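Side-chain contacts in acetone carboxylase alpha subunit (Xanthobacter autotrophicus Py2, PDB 5M45), which is the alpha subunit of a multi-subunit carboxylase and contains a region of the hydantoinase B/oxoprolinase family: residues Glu266-Gly271 with Ala374-Glu379; Gly355-Met360 with Glu368-Gly373; Arg30-Thr35 with Gly39-Leu44. One frame throughout, in Å; residues are numbered along the deposited sequence.

Contact 1 (Glu266-Gly271 with Ala374-Glu379). With AE4 (3,6,9,12,15-pentaoxaheptadecan-1-ol), chain P.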
loop_
_atom_site.group_PDB
_atom_site.type_symbol
_atom_site.label_atom_id
_atom_site.label_comp_id
_atom_site.label_asym_id
_atom_site.label_seq_id
_atom_site.Cartn_x
_atom_site.Cartn_y
_atom_site.Cartn_z
ATOM N N GLU A 266 -39.438 4.176 -6.995
ATOM C CA GLU A 266 -40.452 3.145 -7.234
ATOM C C GLU A 266 -39.828 1.821 -7.709
ATOM O O GLU A 266 -40.305 0.755 -7.311
ATOM C CB GLU A 266 -41.526 3.594 -8.228
ATOM C CG GLU A 266 -42.426 4.742 -7.746
ATOM C CD GLU A 266 -43.583 5.057 -8.696
ATOM O OE1 GLU A 266 -43.995 4.148 -9.488
ATOM O OE2 GLU A 266 -44.093 6.239 -8.650
ATOM N N ALA A 267 -38.773 1.888 -8.541
ATOM C CA ALA A 267 -38.149 0.667 -9.091
ATOM C C ALA A 267 -37.586 -0.244 -7.966
ATOM O O ALA A 267 -37.636 -1.468 -8.078
ATOM C CB ALA A 267 -37.066 1.001 -10.130
ATOM N N VAL A 268 -37.122 0.358 -6.866
ATOM C CA VAL A 268 -36.593 -0.381 -5.740
ATOM C C VAL A 268 -37.731 -1.096 -4.986
ATOM O O VAL A 268 -37.661 -2.328 -4.709
ATOM C CB VAL A 268 -35.788 0.554 -4.779
ATOM C CG1 VAL A 268 -35.153 -0.261 -3.652
ATOM C CG2 VAL A 268 -34.708 1.345 -5.504
ATOM N N GLU A 269 -38.790 -0.365 -4.661
ATOM C CA GLU A 269 -39.947 -0.988 -3.975
ATOM C C GLU A 269 -40.594 -2.086 -4.851
ATOM O O GLU A 269 -41.023 -3.117 -4.338
ATOM C CB GLU A 269 -40.984 0.067 -3.545
ATOM C CG GLU A 269 -42.333 -0.451 -3.036
ATOM C CD GLU A 269 -42.268 -1.357 -1.807
ATOM O OE1 GLU A 269 -41.185 -1.496 -1.167
ATOM O OE2 GLU A 269 -43.352 -1.941 -1.463
ATOM N N HIS A 270 -40.647 -1.854 -6.161
ATOM C CA HIS A 270 -41.127 -2.883 -7.117
ATOM C C HIS A 270 -40.293 -4.190 -6.986
ATOM O O HIS A 270 -40.835 -5.307 -6.969
ATOM C CB HIS A 270 -41.059 -2.288 -8.525
ATOM C CG HIS A 270 -41.636 -3.147 -9.613
ATOM N ND1 HIS A 270 -41.588 -2.766 -10.936
ATOM C CD2 HIS A 270 -42.249 -4.350 -9.594
ATOM C CE1 HIS A 270 -42.167 -3.686 -11.679
ATOM N NE2 HIS A 270 -42.578 -4.656 -10.897
ATOM N N GLY A 271 -38.977 -4.040 -6.913
ATOM C CA GLY A 271 -38.061 -5.159 -6.580
ATOM C C GLY A 271 -38.374 -5.927 -5.312
ATOM O O GLY A 271 -38.363 -7.159 -5.313
ATOM N N ALA A 374 -34.792 -6.480 -3.326
ATOM C CA ALA A 374 -34.743 -7.793 -2.689
ATOM C C ALA A 374 -33.881 -7.840 -1.404
ATOM O O ALA A 374 -34.178 -8.617 -0.486
ATOM C CB ALA A 374 -34.294 -8.859 -3.693
ATOM N N ALA A 375 -32.862 -6.994 -1.293
ATOM C CA ALA A 375 -32.115 -6.895 -0.011
ATOM C C ALA A 375 -32.981 -6.322 1.096
ATOM O O ALA A 375 -32.918 -6.808 2.228
ATOM C CB ALA A 375 -30.851 -6.055 -0.157
ATOM N N TYR A 376 -33.787 -5.300 0.785
ATOM C CA TYR A 376 -34.743 -4.749 1.759
ATOM C C TYR A 376 -35.818 -5.792 2.171
ATOM O O TYR A 376 -36.409 -5.673 3.244
ATOM C CB TYR A 376 -35.398 -3.424 1.270
ATOM C CG TYR A 376 -34.441 -2.232 1.249
ATOM C CD1 TYR A 376 -34.119 -1.576 2.434
ATOM C CD2 TYR A 376 -33.794 -1.811 0.079
ATOM C CE1 TYR A 376 -33.218 -0.528 2.444
ATOM C CE2 TYR A 376 -32.906 -0.749 0.080
ATOM C CZ TYR A 376 -32.609 -0.108 1.270
ATOM O OH TYR A 376 -31.696 0.924 1.316
ATOM N N GLY A 377 -36.074 -6.817 1.355
ATOM C CA GLY A 377 -37.042 -7.852 1.694
ATOM C C GLY A 377 -36.478 -9.077 2.395
ATOM O O GLY A 377 -37.184 -10.055 2.559
ATOM N N THR A 378 -35.211 -9.029 2.811
ATOM C CA THR A 378 -34.519 -10.143 3.496
ATOM C C THR A 378 -33.906 -9.652 4.828
ATOM O O THR A 378 -33.351 -8.566 4.885
ATOM C CB THR A 378 -33.386 -10.683 2.582
ATOM O OG1 THR A 378 -33.887 -10.987 1.277
ATOM C CG2 THR A 378 -32.742 -11.922 3.173
ATOM N N GLU A 379 -34.058 -10.428 5.904
ATOM C CA GLU A 379 -33.413 -10.105 7.190
ATOM C C GLU A 379 -32.139 -10.962 7.362
ATOM O O GLU A 379 -32.174 -12.166 7.075
ATOM C CB GLU A 379 -34.349 -10.368 8.360
ATOM C CG GLU A 379 -35.583 -9.481 8.437
ATOM C CD GLU A 379 -36.609 -10.003 9.443
ATOM O OE1 GLU A 379 -37.791 -9.670 9.232
ATOM O OE2 GLU A 379 -36.291 -10.826 10.344
HETATM C C2 AE4 P . -35.332 -4.353 10.747
HETATM C C3 AE4 P . -34.782 -2.957 10.460
HETATM O O4 AE4 P . -35.187 -2.549 9.149
HETATM C C5 AE4 P . -35.146 -1.136 8.898
HETATM C C6 AE4 P . -34.899 -0.859 7.410
HETATM O O7 AE4 P . -33.587 -0.330 7.157
HETATM C C8 AE4 P . -32.550 -1.310 7.317
HETATM C C9 AE4 P . -31.200 -0.647 7.114
HETATM C C11 AE4 P . -30.024 -1.973 5.484
HETATM O O10 AE4 P . -30.802 -0.810 5.752
HETATM C C12 AE4 P . -30.561 -2.647 4.233
HETATM O O13 AE4 P . -29.977 -2.072 3.062
HETATM C C14 AE4 P . -29.968 -2.982 1.970
HETATM C C15 AE4 P . -29.526 -2.264 0.700
HETATM O O16 AE4 P . -28.124 -2.015 0.789
HETATM C C17 AE4 P . -27.310 -2.957 0.100
HETATM C C18 AE4 P . -25.877 -2.441 0.139
HETATM O O19 AE4 P . -25.816 -1.125 -0.458
#

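Contact 2 (Gly355-Met360 with Glu368-Gly373)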
loop_
_atom_site.group_PDB
_atom_site.type_symbol
_atom_site.label_atom_id
_atom_site.label_comp_id
_atom_site.label_asym_id
_atom_site.label_seq_id
_atom_site.Cartn_x
_atom_site.Cartn_y
_atom_site.Cartn_z
ATOM N N GLY A 355 -23.634 -11.439 -1.804
ATOM C CA GLY A 355 -23.550 -12.742 -2.448
ATOM C C GLY A 355 -24.802 -13.607 -2.297
ATOM O O GLY A 355 -25.158 -14.368 -3.214
ATOM N N ILE A 356 -25.470 -13.515 -1.138
ATOM C CA ILE A 356 -26.767 -14.189 -0.969
ATOM C C ILE A 356 -27.780 -13.609 -1.973
ATOM O O ILE A 356 -28.572 -14.368 -2.577
ATOM C CB ILE A 356 -27.267 -14.127 0.486
ATOM C CG1 ILE A 356 -26.312 -14.906 1.410
ATOM C CG2 ILE A 356 -28.713 -14.705 0.606
ATOM C CD1 ILE A 356 -26.496 -14.624 2.916
ATOM N N TRP A 357 -27.732 -12.290 -2.174
ATOM C CA TRP A 357 -28.572 -11.593 -3.168
ATOM C C TRP A 357 -28.273 -12.108 -4.580
ATOM O O TRP A 357 -29.208 -12.402 -5.330
ATOM C CB TRP A 357 -28.429 -10.065 -3.027
ATOM C CG TRP A 357 -29.149 -9.259 -4.055
ATOM C CD1 TRP A 357 -30.410 -8.774 -3.970
ATOM C CD2 TRP A 357 -28.650 -8.863 -5.333
ATOM N NE1 TRP A 357 -30.736 -8.067 -5.118
ATOM C CE2 TRP A 357 -29.655 -8.096 -5.963
ATOM C CE3 TRP A 357 -27.419 -9.025 -5.991
ATOM C CZ2 TRP A 357 -29.475 -7.518 -7.232
ATOM C CZ3 TRP A 357 -27.237 -8.476 -7.241
ATOM C CH2 TRP A 357 -28.270 -7.740 -7.858
ATOM N N VAL A 358 -26.987 -12.301 -4.908
ATOM C CA VAL A 358 -26.587 -12.905 -6.195
ATOM C C VAL A 358 -27.241 -14.283 -6.395
ATOM O O VAL A 358 -27.823 -14.557 -7.459
ATOM C CB VAL A 358 -25.036 -12.972 -6.336
ATOM C CG1 VAL A 358 -24.630 -13.760 -7.580
ATOM C CG2 VAL A 358 -24.440 -11.555 -6.416
ATOM N N MET A 359 -27.164 -15.135 -5.365
ATOM C CA MET A 359 -27.828 -16.431 -5.422
ATOM C C MET A 359 -29.329 -16.291 -5.679
ATOM O O MET A 359 -29.879 -17.018 -6.548
ATOM C CB MET A 359 -27.587 -17.259 -4.158
ATOM C CG MET A 359 -28.353 -18.569 -4.196
ATOM S SD MET A 359 -28.807 -19.240 -2.626
ATOM C CE MET A 359 -29.887 -18.005 -1.977
ATOM N N MET A 360 -29.993 -15.386 -4.963
ATOM C CA MET A 360 -31.407 -15.100 -5.221
ATOM C C MET A 360 -31.726 -14.755 -6.693
ATOM O O MET A 360 -32.722 -15.231 -7.231
ATOM C CB MET A 360 -31.943 -13.962 -4.334
ATOM C CG MET A 360 -31.993 -14.268 -2.832
ATOM S SD MET A 360 -32.153 -12.777 -1.794
ATOM C CE MET A 360 -33.745 -12.312 -2.138
ATOM N N GLU A 368 -37.797 -10.832 -12.124
ATOM C CA GLU A 368 -38.274 -9.627 -11.463
ATOM C C GLU A 368 -37.253 -8.501 -11.659
ATOM O O GLU A 368 -36.245 -8.648 -12.381
ATOM C CB GLU A 368 -38.504 -9.880 -9.969
ATOM C CG GLU A 368 -39.222 -11.173 -9.593
ATOM C CD GLU A 368 -40.508 -11.422 -10.317
ATOM O OE1 GLU A 368 -41.398 -10.567 -10.255
ATOM O OE2 GLU A 368 -40.628 -12.541 -10.912
ATOM N N MET A 369 -37.502 -7.364 -11.025
ATOM C CA MET A 369 -36.521 -6.265 -11.029
ATOM C C MET A 369 -35.260 -6.730 -10.301
ATOM O O MET A 369 -35.329 -7.217 -9.152
ATOM C CB MET A 369 -37.073 -5.012 -10.346
ATOM C CG MET A 369 -38.278 -4.348 -11.021
ATOM S SD MET A 369 -37.819 -3.646 -12.626
ATOM C CE MET A 369 -37.108 -2.098 -12.111
ATOM N N ILE A 370 -34.107 -6.577 -10.962
ATOM C CA ILE A 370 -32.806 -6.967 -10.399
ATOM C C ILE A 370 -32.130 -5.662 -9.891
ATOM O O ILE A 370 -31.510 -4.911 -10.664
ATOM C CB ILE A 370 -31.949 -7.669 -11.464
ATOM C CG1 ILE A 370 -32.699 -8.859 -12.090
ATOM C CG2 ILE A 370 -30.587 -8.070 -10.915
ATOM C CD1 ILE A 370 -33.042 -9.957 -11.143
ATOM N N ASN A 371 -32.304 -5.413 -8.589
ATOM C CA ASN A 371 -31.822 -4.224 -7.917
ATOM C C ASN A 371 -31.849 -4.448 -6.386
ATOM O O ASN A 371 -32.069 -5.583 -5.949
ATOM C CB ASN A 371 -32.599 -2.977 -8.384
ATOM C CG ASN A 371 -34.091 -3.015 -8.046
ATOM O OD1 ASN A 371 -34.519 -3.667 -7.094
ATOM N ND2 ASN A 371 -34.894 -2.282 -8.820
ATOM N N ASP A 372 -31.646 -3.394 -5.586
ATOM C CA ASP A 372 -31.558 -3.530 -4.126
ATOM C C ASP A 372 -32.874 -3.845 -3.400
ATOM O O ASP A 372 -32.845 -4.146 -2.199
ATOM C CB ASP A 372 -30.896 -2.270 -3.504
ATOM C CG ASP A 372 -29.406 -2.207 -3.768
ATOM O OD1 ASP A 372 -28.775 -3.284 -4.043
ATOM O OD2 ASP A 372 -28.796 -1.095 -3.748
ATOM N N GLY A 373 -34.011 -3.803 -4.107
ATOM C CA GLY A 373 -35.307 -4.105 -3.494
ATOM C C GLY A 373 -35.339 -5.424 -2.708
ATOM O O GLY A 373 -35.817 -5.459 -1.540
#

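Contact 3 (Arg30-Thr35 with Gly39-Leu44)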
loop_
_atom_site.group_PDB
_atom_site.type_symbol
_atom_site.label_atom_id
_atom_site.label_comp_id
_atom_site.label_asym_id
_atom_site.label_seq_id
_atom_site.Cartn_x
_atom_site.Cartn_y
_atom_site.Cartn_z
ATOM N N ARG A 30 -34.099 10.106 5.963
ATOM C CA ARG A 30 -35.561 10.222 5.796
ATOM C C ARG A 30 -36.107 8.950 5.146
ATOM O O ARG A 30 -37.083 8.370 5.617
ATOM C CB ARG A 30 -35.942 11.480 4.964
ATOM C CG ARG A 30 -37.419 11.549 4.577
ATOM C CD ARG A 30 -37.855 12.881 3.968
ATOM N NE ARG A 30 -37.168 13.133 2.687
ATOM C CZ ARG A 30 -37.559 12.702 1.482
ATOM N NH1 ARG A 30 -38.612 11.952 1.318
ATOM N NH2 ARG A 30 -36.884 13.064 0.384
ATOM N N LEU A 31 -35.448 8.496 4.095
ATOM C CA LEU A 31 -35.862 7.276 3.396
ATOM C C LEU A 31 -35.734 5.997 4.240
ATOM O O LEU A 31 -36.620 5.132 4.196
ATOM C CB LEU A 31 -35.110 7.131 2.078
ATOM C CG LEU A 31 -35.261 8.282 1.070
ATOM C CD1 LEU A 31 -34.443 7.952 -0.190
ATOM C CD2 LEU A 31 -36.687 8.543 0.690
ATOM N N MET A 32 -34.656 5.878 5.003
ATOM C CA MET A 32 -34.465 4.700 5.861
ATOM C C MET A 32 -35.494 4.658 7.017
ATOM O O MET A 32 -36.000 3.583 7.373
ATOM C CB MET A 32 -33.021 4.609 6.402
ATOM C CG MET A 32 -31.935 4.415 5.334
ATOM S SD MET A 32 -32.094 2.949 4.269
ATOM C CE MET A 32 -33.043 3.653 2.902
ATOM N N ALA A 33 -35.805 5.824 7.572
ATOM C CA ALA A 33 -36.812 5.911 8.654
ATOM C C ALA A 33 -38.222 5.512 8.171
ATOM O O ALA A 33 -38.966 4.844 8.901
ATOM C CB ALA A 33 -36.822 7.333 9.270
ATOM N N ALA A 34 -38.574 5.934 6.953
ATOM C CA ALA A 34 -39.882 5.586 6.353
ATOM C C ALA A 34 -39.940 4.078 6.000
ATOM O O ALA A 34 -40.994 3.453 6.175
ATOM C CB ALA A 34 -40.181 6.428 5.122
ATOM N N THR A 35 -38.807 3.513 5.544
ATOM C CA THR A 35 -38.689 2.070 5.307
ATOM C C THR A 35 -38.939 1.264 6.577
ATOM O O THR A 35 -39.736 0.321 6.586
ATOM C CB THR A 35 -37.330 1.706 4.665
ATOM O OG1 THR A 35 -37.129 2.487 3.482
ATOM C CG2 THR A 35 -37.271 0.194 4.287
ATOM N N GLY A 39 -42.444 -0.741 6.540
ATOM C CA GLY A 39 -42.128 -1.992 5.874
ATOM C C GLY A 39 -42.043 -1.932 4.352
ATOM O O GLY A 39 -41.822 -2.957 3.728
ATOM N N ARG A 40 -42.180 -0.752 3.744
ATOM C CA ARG A 40 -42.020 -0.593 2.292
ATOM C C ARG A 40 -40.847 0.325 1.993
ATOM O O ARG A 40 -40.644 1.273 2.734
ATOM C CB ARG A 40 -43.288 -0.000 1.707
ATOM C CG ARG A 40 -44.441 -0.995 1.791
ATOM C CD ARG A 40 -45.702 -0.305 2.100
ATOM N NE ARG A 40 -46.805 -1.224 2.347
ATOM C CZ ARG A 40 -47.517 -1.864 1.412
ATOM N NH1 ARG A 40 -48.520 -2.636 1.824
ATOM N NH2 ARG A 40 -47.259 -1.766 0.087
ATOM N N TYR A 41 -40.089 0.062 0.932
ATOM C CA TYR A 41 -38.951 0.940 0.617
ATOM C C TYR A 41 -39.408 2.415 0.455
ATOM O O TYR A 41 -40.361 2.710 -0.275
ATOM C CB TYR A 41 -38.192 0.497 -0.638
ATOM C CG TYR A 41 -37.054 1.439 -1.009
ATOM C CD1 TYR A 41 -35.840 1.409 -0.306
ATOM C CD2 TYR A 41 -37.198 2.405 -2.001
ATOM C CE1 TYR A 41 -34.809 2.292 -0.619
ATOM C CE2 TYR A 41 -36.162 3.273 -2.324
ATOM C CZ TYR A 41 -34.974 3.209 -1.646
ATOM O OH TYR A 41 -33.941 4.052 -1.976
ATOM N N ALA A 42 -38.730 3.303 1.184
ATOM C CA ALA A 42 -38.988 4.739 1.140
ATOM C C ALA A 42 -40.414 5.155 1.585
ATOM O O ALA A 42 -40.850 6.276 1.278
ATOM C CB ALA A 42 -38.707 5.277 -0.259
ATOM N N GLY A 43 -41.143 4.276 2.273
ATOM C CA GLY A 43 -42.553 4.536 2.617
ATOM C C GLY A 43 -43.558 4.524 1.481
ATOM O O GLY A 43 -44.694 4.973 1.657
ATOM N N LEU A 44 -43.177 3.962 0.334
ATOM C CA LEU A 44 -44.037 3.922 -0.850
ATOM C C LEU A 44 -45.131 2.861 -0.731
ATOM O O LEU A 44 -44.943 1.696 -1.125
ATOM C CB LEU A 44 -43.200 3.678 -2.106
ATOM C CG LEU A 44 -42.279 4.818 -2.526
ATOM C CD1 LEU A 44 -41.189 4.369 -3.498
ATOM C CD2 LEU A 44 -43.083 5.968 -3.124
#

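Contact 1 (Glu266-Gly271 with Ala374-Glu379)
V268 and Y376 carry the apolar contact between helix 257-282 and the short helix 373-376. It is a light touch: CG1 of V268 lies 4.3 Å from CD2 of Y376 and meets the ring obliquely. Beside it backbone lies near backbone. The C atom of G271 is 4.1 Å from N of A374, and G271 brings no side chain to this spot.

No hydrogen bond joins the two segments. Within 374-379, OG1 of T378 donates to O of A374 at 3.0 Å, and N of T378 bonds to O of A375 at 3.2 Å. Together they tie the chain entering strand 378-381 back to the helical turn. The phenol of Y376 has its partner elsewhere: OH is hydrogen-bonded to D100.

A375 and Y376 also meet AE4. The Y376 torsion (chi1 -71°) sets CG opposite the carbonyl carbon and holds the ring between V268 and the ligand. C14 of AE4 sits 3.9 Å above the Y376 ring plane, shifted toward the rim. O13 of AE4 comes to 3.6 Å from CE1 of Y376. A375 adds its methyl, with CB 3.8 Å from C14 of AE4. V268 of helix 257-282 thus touches a tyrosine of the AE4 pocket, which K36, K120 and F773 also line.

Contact 2 (Gly355-Met360 with Glu368-Gly373)
The backbones of W357, in helix 349-361, and of the irregular segment 368-373 stay well apart, with the closest CA pair, W357 and D372, at 8.7 Å. The indole bridges this distance. It meets the chain just where an Asx turn at N371 leads into the short helix 373-376.

W357 has chi1 near 175°, with CG trans to the backbone N. This sends the indole away from its own helix and toward I370 and N371. NE1 of W357 donates to the backbone O of N371 at 2.9 Å. The bond is bent, with 131° at the hydrogen. The donor stands 37° out of the carbonyl plane, above it and not on a lone pair. The oxygen sits at the indole edge, somewhat tilted from the ring plane. The same edge meets more of the N371 backbone: CZ2 of W357 is 3.5 Å from O of N371 and 3.8 Å from N of N371, which lies in the ring plane. The bond gives a buried indole N-H and a buried peptide oxygen a partner each.

The apolar part is smaller. CG2 of I370 lies 3.9 Å from CH2 of W357 and approaches the ring obliquely. I370 also packs on T104 and on an apolar side chain of another protein chain of the assembly. I109 touches the indole as well.

CB of N371 points away from W357, and the two ends of the amide have different partners. ND2 is hydrogen-bonded to the backbone O atoms of L102 and A267, which together fix that end of the amide. At the other end OD1 of N371 accepts the capping bond from the backbone N of G373, at 3.0 Å.

Contact 3 (Arg30-Thr35 with Gly39-Leu44)
T35 links helix 24-38 to the loop that follows it through one hydroxyl. OG1 of T35 accepts from N of A42 at 2.9 Å, a fairly straight bond of 158° at the hydrogen. The same OG1 donates to O of L31 at 2.8 Å, one turn back in the helix. Its chi1 of -54° sets OG1 opposite the carbonyl carbon, where it can serve both partners. O of L31 is gripped twice, by OG1 and by N of T35, which come from opposite faces of its plane. The backbone adds a bond at the helix end: N of G39 donates to O of T35 at 2.9 Å.

A weaker polar contact lies beside these. CA of T35 points its hydrogen at O of R40, at 3.3 Å and 167°, so T35 is held by its backbone as well as by its hydroxyl.

The packing spreads out from there. CB of A34 faces the peptide between A42 and G43, 3.7 Å from N of G43. CD2 of L31 meets CB of A42 at 4.0 Å. The bent chain of M32 brings CE to 4.2 Å from CE1 of Y41, oblique to the ring. The phenol of Y41 is hydrogen-bonded to D100 and N96.

The loop is built of turns. The bond from G43 to R40 closes a type II turn, and the bond from L44 to Y41 closes a turn close to type I'. The first has positive phi at A42, the second at both A42 and G43. The whole is a helix end where G39, with positive phi, is the first residue to leave the helical conformation, with the chain folded back on the last turns. It lies beside the AE4 site, the side chain of T35 being about 4 Å from the ligand.

How the contacts relate
Along the chain contact 3 comes first. Contact 2 falls between the two segments of contact 1. The centres of contacts 1 and 2 are 9 Å apart, those of 1 and 3 are 11 Å apart, and those of 2 and 3 are 19 Å apart. Contacts 2 and 3 do not touch. Helix 257-282 lies between them and meets both. On one side O of A267 probably accepts from ND2 of N371. On the other OE1 of E269 probably accepts from N of Y41. Segment 368-373 runs into helix 373-376, which supplies Y376 to contact 1. Contacts 1 and 3 both lie beside AE4; the W357 side chain stays about 8 Å from it.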